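Long-range contact in hypothetical protein BACOVA_04980 (Bacteroides ovatus, PDB 3UFI), which is probably a fimbrial subunit of the FimA type that takes part in pilus formation and cell adhesion: residues L98-Y102 with T152-S156. Sequence-based numbering, arbitrary orientation.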
# COMPACT_ATOMS: atom_id res chain seq x y z
N LEU A 98 16.60 -1.55 -11.37
CA LEU A 98 15.39 -2.37 -11.36
C LEU A 98 14.35 -1.74 -10.49
O LEU A 98 14.68 -1.16 -9.46
CB LEU A 98 15.69 -3.80 -10.81
CG LEU A 98 16.12 -4.89 -11.81
CD1 LEU A 98 17.51 -4.61 -12.40
CD2 LEU A 98 16.14 -6.25 -11.12
N ASN A 99 13.08 -1.86 -10.88
CA ASN A 99 11.92 -1.36 -10.14
C ASN A 99 11.06 -2.51 -9.72
O ASN A 99 11.04 -3.52 -10.44
CB ASN A 99 11.05 -0.41 -10.99
CG ASN A 99 11.74 0.79 -11.56
OD1 ASN A 99 12.48 1.50 -10.89
ND2 ASN A 99 11.45 1.06 -12.82
N ALA A 100 10.33 -2.39 -8.63
CA ALA A 100 9.42 -3.45 -8.25
C ALA A 100 8.20 -2.84 -7.58
O ALA A 100 8.28 -1.73 -7.07
CB ALA A 100 10.12 -4.46 -7.34
N TYR A 101 7.06 -3.54 -7.63
CA TYR A 101 5.85 -3.04 -6.99
C TYR A 101 5.03 -4.20 -6.48
O TYR A 101 5.19 -5.31 -6.94
CB TYR A 101 5.04 -2.15 -7.96
CG TYR A 101 4.27 -2.99 -8.96
CD1 TYR A 101 4.89 -3.46 -10.13
CD2 TYR A 101 2.96 -3.38 -8.71
CE1 TYR A 101 4.21 -4.27 -11.02
CE2 TYR A 101 2.27 -4.21 -9.60
CZ TYR A 101 2.90 -4.66 -10.75
OH TYR A 101 2.23 -5.48 -11.63
N TYR A 102 4.14 -3.92 -5.55
CA TYR A 102 3.18 -4.84 -4.96
C TYR A 102 1.82 -4.12 -4.93
O TYR A 102 1.83 -2.92 -4.69
CB TYR A 102 3.64 -5.25 -3.53
CG TYR A 102 2.55 -5.90 -2.70
CD1 TYR A 102 1.61 -5.13 -2.01
CD2 TYR A 102 2.43 -7.29 -2.65
CE1 TYR A 102 0.56 -5.72 -1.31
CE2 TYR A 102 1.38 -7.89 -1.95
CZ TYR A 102 0.45 -7.11 -1.29
OH TYR A 102 -0.57 -7.69 -0.58
N THR A 152 18.15 -6.92 -3.00
CA THR A 152 17.07 -6.66 -2.05
C THR A 152 16.39 -5.34 -2.38
O THR A 152 17.03 -4.29 -2.33
CB THR A 152 17.54 -6.65 -0.59
OG1 THR A 152 18.18 -7.88 -0.33
CG2 THR A 152 16.35 -6.46 0.41
N PHE A 153 15.10 -5.39 -2.68
CA PHE A 153 14.34 -4.17 -2.89
C PHE A 153 13.88 -3.60 -1.56
O PHE A 153 13.47 -4.37 -0.67
CB PHE A 153 13.10 -4.45 -3.76
CG PHE A 153 13.40 -4.78 -5.20
CD1 PHE A 153 13.74 -3.78 -6.10
CD2 PHE A 153 13.30 -6.08 -5.65
CE1 PHE A 153 14.02 -4.09 -7.43
CE2 PHE A 153 13.54 -6.39 -7.00
CZ PHE A 153 13.91 -5.38 -7.88
N ASP A 154 13.96 -2.28 -1.41
CA ASP A 154 13.44 -1.60 -0.22
C ASP A 154 12.11 -0.93 -0.59
O ASP A 154 12.11 0.15 -1.19
CB ASP A 154 14.43 -0.59 0.39
CG ASP A 154 13.94 -0.04 1.72
OD1 ASP A 154 13.25 -0.80 2.46
OD2 ASP A 154 14.24 1.13 2.03
N PHE A 155 11.00 -1.60 -0.31
CA PHE A 155 9.66 -1.12 -0.64
C PHE A 155 9.14 -0.11 0.37
O PHE A 155 9.38 -0.24 1.56
CB PHE A 155 8.66 -2.28 -0.74
CG PHE A 155 8.88 -3.26 -1.87
CD1 PHE A 155 9.67 -4.40 -1.68
CD2 PHE A 155 8.20 -3.12 -3.08
CE1 PHE A 155 9.80 -5.36 -2.70
CE2 PHE A 155 8.34 -4.07 -4.10
CZ PHE A 155 9.14 -5.18 -3.90
N SER A 156 8.41 0.88 -0.13
CA SER A 156 7.71 1.86 0.70
C SER A 156 6.24 1.80 0.40
O SER A 156 5.89 1.62 -0.76
CB SER A 156 8.21 3.28 0.42
OG SER A 156 9.48 3.47 1.00
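Segments 98-102 and 152-156 face each other across the interior of the beta-rich fold of this Fimbrillin-like family protein. They are not hydrogen-bonded neighbours. The axes of these segments come within 8.2 Å and their N-to-C directions differ by 49°, so they cross face to face and meet through side chains. Leu98 begins the contact: its CB lies 3.8 Å from CZ of Phe153, and its carbonyl O sits at the edge of that ring, 3.6 Å from CE1. The CA-to-CB bond of Asn99 points away. Its side-chain amide hydrogen-bonds to Gln141 and Glu49, from the two strands that flank strand 95-102. Ala100 is the centre of the contact. Its CB stands over the face of the Phe153 ring, 3.7 Å from the centroid and 1° off the normal, a CH-pi contact. The same CB is 3.6 Å from CZ of Phe155, so one methyl sits against both rings. At Tyr101 the backbone takes over: its N lies 3.8 Å from CE2 at the edge of the Phe155 ring. The CA-to-CB bond of Tyr101 points away, and its OH is hydrogen-bonded to Asn65. That of Tyr102 points toward segment 152-156, but its ring leads away, and its N stays 4.4 Å from Phe155 CE2. Val46, Ile44, Leu138 and Ala140 pack around the two phenylalanines, and Trp38 meets Phe155 edge-to-face. With no hydrogen bond across the segments, hydrophobic burial and aliphatic-on-aromatic packing join two facing parts of one curled sheet: strand 95-102, between 43-51 and 138-146, and strand 150-156, parallel to 16-25.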